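Local atomic coordinates of acetyl transferase (Salmonella typhimurium, PDB entry 1S7K), a protein that probably transfers an acetyl group from acetyl-coenzyme A to the N-terminal amine of ribosomal protein L7/L12, as a GNAT-family acetyltransferase. Residues A18-H28 with T54-H65. Numbering follows the deposited sequence.
Sequences AADESHVPALH and TRKHVQGNILLH
Asp20, whose carbonyl carbon rests on CD1 of Ile62, has its carboxylate OD2 gripped from opposite faces of the carboxylate plane by the backbone N of Ser22 (2.7 Å) and by Ser22 OG. The N-H bond closes an Asx turn on the way into helix 24-33. In this bend the Glu21 backbone N is buried with no partner; CD1 of Ile62 sits 3.5 Å from it, while Ile62 CG1 lies against the carbonyl oxygen of Ala19.

Glu21 reaches over helix 55-67 between two side chains one turn apart. Its OE1 forms a salt bridge with Arg55 NH1 (3.2 Å), the carboxylate and guanidinium planes turned 45° from each other. OE2 comes close to Gln59 NE2, but the N-H is too poorly directed for a hydrogen bond. Arg55 bends at CG-CD (chi3 -54°), folding its guanidinium back so that Val24 CG1 lies over one face, 3.9 Å from the plane. The same methyl packs on Arg55 CB, and the other, CG2, meets Val58 CG1 at 3.7 Å. Leu27 CD2 touches Val58 CG2 and extends this apolar seam toward Met72, Met81 and Val84 of the sheet. At one end His28 ND1 makes at best a weak bond to Thr54 OG1, too short and bent to be trusted. At the other, Ala18 CB lies 3.6 Å from CE1 of His65, whose ring is fixed by Glu6 through NE2 and by the backbone N of Met72 through ND1.

The axes of 24-28 and 55-65 cross at 120°, with valine and leucine inside and Glu21 and Arg55 at the margin. This is the helical pair that joins strand 14-18 to strand 71-77 and packs against the central sheet, as in the α1-α2 connection between the first two core strands of GNAT folds.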
loop_
_atom_site.group_PDB
_atom_site.type_symbol
_atom_site.label_atom_id
_atom_site.label_comp_id
_atom_site.label_asym_id
_atom_site.label_seq_id
_atom_site.Cartn_x
_atom_site.Cartn_y
_atom_site.Cartn_z
ATOM N N ALA A 18 20.177 -10.292 -8.208
ATOM C CA ALA A 18 19.532 -8.978 -8.373
ATOM C C ALA A 18 19.433 -8.677 -9.858
ATOM O O ALA A 18 20.390 -8.866 -10.622
ATOM C CB ALA A 18 20.323 -7.898 -7.697
ATOM N N ALA A 19 18.255 -8.249 -10.296
ATOM C CA ALA A 19 18.038 -7.892 -11.704
ATOM C C ALA A 19 19.119 -6.903 -12.175
ATOM O O ALA A 19 19.400 -5.886 -11.524
ATOM C CB ALA A 19 16.666 -7.275 -11.889
ATOM N N ASP A 20 19.738 -7.219 -13.291
ATOM C CA ASP A 20 20.779 -6.352 -13.827
ATOM C C ASP A 20 20.513 -6.015 -15.267
ATOM O O ASP A 20 19.815 -6.741 -15.959
ATOM C CB ASP A 20 22.135 -7.043 -13.758
ATOM C CG ASP A 20 23.245 -6.133 -14.176
ATOM O OD1 ASP A 20 23.666 -5.270 -13.359
ATOM O OD2 ASP A 20 23.679 -6.257 -15.334
ATOM N N GLU A 21 21.092 -4.907 -15.735
ATOM C CA GLU A 21 20.901 -4.532 -17.121
ATOM C C GLU A 21 21.274 -5.745 -18.000
ATOM O O GLU A 21 20.624 -6.000 -19.019
ATOM C CB GLU A 21 21.770 -3.308 -17.463
ATOM C CG GLU A 21 20.960 -2.083 -17.847
ATOM C CD GLU A 21 20.284 -2.235 -19.210
ATOM O OE1 GLU A 21 19.896 -3.380 -19.546
ATOM O OE2 GLU A 21 20.133 -1.218 -19.938
ATOM N N SER A 22 22.290 -6.517 -17.588
ATOM C CA SER A 22 22.680 -7.674 -18.396
ATOM C C SER A 22 21.598 -8.731 -18.581
ATOM O O SER A 22 21.685 -9.550 -19.494
ATOM C CB SER A 22 23.909 -8.365 -17.811
ATOM O OG SER A 22 23.594 -9.020 -16.581
ATOM N N HIS A 23 20.579 -8.728 -17.730
ATOM C CA HIS A 23 19.517 -9.744 -17.819
ATOM C C HIS A 23 18.391 -9.384 -18.797
ATOM O O HIS A 23 17.603 -10.241 -19.203
ATOM C CB HIS A 23 18.840 -9.958 -16.429
ATOM C CG HIS A 23 19.777 -10.338 -15.317
ATOM N ND1 HIS A 23 20.079 -9.483 -14.279
ATOM C CD2 HIS A 23 20.462 -11.482 -15.076
ATOM C CE1 HIS A 23 20.914 -10.082 -13.445
ATOM N NE2 HIS A 23 21.166 -11.295 -13.908
ATOM N N VAL A 24 18.293 -8.103 -19.135
ATOM C CA VAL A 24 17.198 -7.628 -19.958
ATOM C C VAL A 24 16.940 -8.500 -21.159
ATOM O O VAL A 24 15.818 -8.952 -21.359
ATOM C CB VAL A 24 17.412 -6.144 -20.396
ATOM C CG1 VAL A 24 16.293 -5.708 -21.364
ATOM C CG2 VAL A 24 17.390 -5.223 -19.149
ATOM N N PRO A 25 17.990 -8.791 -21.955
ATOM C CA PRO A 25 17.800 -9.627 -23.149
ATOM C C PRO A 25 17.075 -10.926 -22.922
ATOM O O PRO A 25 16.165 -11.298 -23.655
ATOM C CB PRO A 25 19.225 -9.864 -23.649
ATOM C CG PRO A 25 19.980 -8.624 -23.180
ATOM C CD PRO A 25 19.404 -8.387 -21.786
ATOM N N ALA A 26 17.510 -11.653 -21.905
ATOM C CA ALA A 26 16.926 -12.957 -21.594
ATOM C C ALA A 26 15.530 -12.918 -20.933
ATOM O O ALA A 26 14.624 -13.727 -21.211
ATOM C CB ALA A 26 17.899 -13.690 -20.703
ATOM N N LEU A 27 15.370 -11.987 -20.013
ATOM C CA LEU A 27 14.071 -11.891 -19.343
ATOM C C LEU A 27 13.004 -11.510 -20.354
ATOM O O LEU A 27 11.906 -12.080 -20.351
ATOM C CB LEU A 27 14.135 -10.840 -18.254
ATOM C CG LEU A 27 12.830 -10.500 -17.527
ATOM C CD1 LEU A 27 12.228 -11.683 -16.711
ATOM C CD2 LEU A 27 13.199 -9.323 -16.649
ATOM N N HIS A 28 13.352 -10.562 -21.231
ATOM C CA HIS A 28 12.411 -10.096 -22.247
ATOM C C HIS A 28 11.944 -11.305 -23.006
ATOM O O HIS A 28 10.786 -11.415 -23.332
ATOM C CB HIS A 28 13.056 -9.102 -23.227
ATOM C CG HIS A 28 12.074 -8.444 -24.165
ATOM N ND1 HIS A 28 10.835 -7.992 -23.749
ATOM C CD2 HIS A 28 12.172 -8.109 -25.478
ATOM C CE1 HIS A 28 10.218 -7.407 -24.763
ATOM N NE2 HIS A 28 11.007 -7.462 -25.826
ATOM N N THR A 54 10.742 -3.646 -21.828
ATOM C CA THR A 54 11.319 -4.515 -20.786
ATOM C C THR A 54 12.537 -3.896 -20.144
ATOM O O THR A 54 12.682 -3.932 -18.920
ATOM C CB THR A 54 11.724 -5.911 -21.317
ATOM O OG1 THR A 54 10.557 -6.668 -21.633
ATOM C CG2 THR A 54 12.549 -6.671 -20.253
ATOM N N ARG A 55 13.404 -3.320 -20.984
ATOM C CA ARG A 55 14.607 -2.663 -20.530
ATOM C C ARG A 55 14.226 -1.517 -19.624
ATOM O O ARG A 55 14.779 -1.351 -18.566
ATOM C CB ARG A 55 15.389 -2.112 -21.728
ATOM C CG ARG A 55 16.779 -1.587 -21.401
ATOM C CD ARG A 55 17.509 -1.244 -22.721
ATOM N NE ARG A 55 17.547 -2.360 -23.676
ATOM C CZ ARG A 55 18.429 -3.361 -23.644
ATOM N NH1 ARG A 55 19.369 -3.408 -22.701
ATOM N NH2 ARG A 55 18.365 -4.323 -24.565
ATOM N N LYS A 56 13.281 -0.709 -20.085
ATOM C CA LYS A 56 12.811 0.403 -19.323
ATOM C C LYS A 56 12.277 -0.152 -18.004
ATOM O O LYS A 56 12.567 0.386 -16.937
ATOM C CB LYS A 56 11.683 1.121 -20.080
ATOM C CG LYS A 56 10.990 2.176 -19.224
ATOM C CD LYS A 56 10.011 3.043 -20.009
ATOM C CE LYS A 56 9.210 3.989 -19.092
ATOM N NZ LYS A 56 9.867 5.300 -18.725
ATOM N N HIS A 57 11.490 -1.228 -18.087
ATOM C CA HIS A 57 10.907 -1.805 -16.873
ATOM C C HIS A 57 12.045 -2.216 -15.949
ATOM O O HIS A 57 12.069 -1.857 -14.777
ATOM C CB HIS A 57 10.026 -3.022 -17.207
ATOM C CG HIS A 57 9.314 -3.613 -16.015
ATOM N ND1 HIS A 57 8.210 -3.025 -15.432
ATOM C CD2 HIS A 57 9.568 -4.724 -15.285
ATOM C CE1 HIS A 57 7.823 -3.741 -14.390
ATOM N NE2 HIS A 57 8.633 -4.776 -14.277
ATOM N N VAL A 58 13.006 -2.967 -16.486
ATOM C CA VAL A 58 14.118 -3.393 -15.683
ATOM C C VAL A 58 14.978 -2.235 -15.154
ATOM O O VAL A 58 15.286 -2.194 -13.958
ATOM C CB VAL A 58 14.969 -4.412 -16.443
ATOM C CG1 VAL A 58 16.260 -4.690 -15.677
ATOM C CG2 VAL A 58 14.131 -5.682 -16.703
ATOM N N GLN A 59 15.366 -1.293 -16.031
ATOM C CA GLN A 59 16.160 -0.181 -15.566
ATOM C C GLN A 59 15.417 0.527 -14.446
ATOM O O GLN A 59 16.014 0.870 -13.450
ATOM C CB GLN A 59 16.489 0.770 -16.735
ATOM C CG GLN A 59 17.318 0.035 -17.824
ATOM C CD GLN A 59 17.425 0.756 -19.195
ATOM O OE1 GLN A 59 16.420 1.064 -19.856
ATOM N NE2 GLN A 59 18.660 0.987 -19.628
ATOM N N GLY A 60 14.106 0.705 -14.597
ATOM C CA GLY A 60 13.315 1.356 -13.556
ATOM C C GLY A 60 13.328 0.558 -12.262
ATOM O O GLY A 60 13.485 1.116 -11.156
ATOM N N ASN A 61 13.251 -0.773 -12.369
ATOM C CA ASN A 61 13.234 -1.534 -11.099
ATOM C C ASN A 61 14.606 -1.563 -10.376
ATOM O O ASN A 61 14.673 -1.603 -9.138
ATOM C CB ASN A 61 12.668 -2.922 -11.376
ATOM C CG ASN A 61 11.143 -2.883 -11.563
ATOM O OD1 ASN A 61 10.523 -3.806 -12.098
ATOM N ND2 ASN A 61 10.539 -1.801 -11.096
ATOM N N ILE A 62 15.684 -1.493 -11.159
ATOM C CA ILE A 62 17.072 -1.467 -10.667
ATOM C C ILE A 62 17.253 -0.218 -9.807
ATOM O O ILE A 62 17.835 -0.298 -8.731
ATOM C CB ILE A 62 18.094 -1.508 -11.882
ATOM C CG1 ILE A 62 17.985 -2.871 -12.589
ATOM C CG2 ILE A 62 19.509 -1.258 -11.408
ATOM C CD1 ILE A 62 18.872 -3.073 -13.767
ATOM N N LEU A 63 16.731 0.929 -10.254
ATOM C CA LEU A 63 16.841 2.172 -9.478
ATOM C C LEU A 63 16.153 2.025 -8.130
ATOM O O LEU A 63 16.725 2.381 -7.111
ATOM C CB LEU A 63 16.230 3.361 -10.232
ATOM C CG LEU A 63 16.940 3.529 -11.572
ATOM C CD1 LEU A 63 16.271 4.653 -12.345
ATOM C CD2 LEU A 63 18.433 3.820 -11.342
ATOM N N LEU A 64 14.918 1.495 -8.103
ATOM C CA LEU A 64 14.235 1.293 -6.825
ATOM C C LEU A 64 15.038 0.304 -5.945
ATOM O O LEU A 64 15.122 0.450 -4.713
ATOM C CB LEU A 64 12.819 0.704 -7.067
ATOM C CG LEU A 64 11.879 1.611 -7.885
ATOM C CD1 LEU A 64 10.511 0.958 -8.139
ATOM C CD2 LEU A 64 11.770 2.956 -7.140
ATOM N N HIS A 65 15.607 -0.701 -6.583
ATOM C CA HIS A 65 16.349 -1.740 -5.871
ATOM C C HIS A 65 17.555 -1.127 -5.147
ATOM O O HIS A 65 17.804 -1.425 -3.987
ATOM C CB HIS A 65 16.725 -2.858 -6.871
ATOM C CG HIS A 65 17.272 -4.108 -6.231
ATOM N ND1 HIS A 65 16.787 -5.367 -6.524
ATOM C CD2 HIS A 65 18.367 -4.304 -5.452
ATOM C CE1 HIS A 65 17.573 -6.281 -5.975
ATOM N NE2 HIS A 65 18.540 -5.660 -5.319
#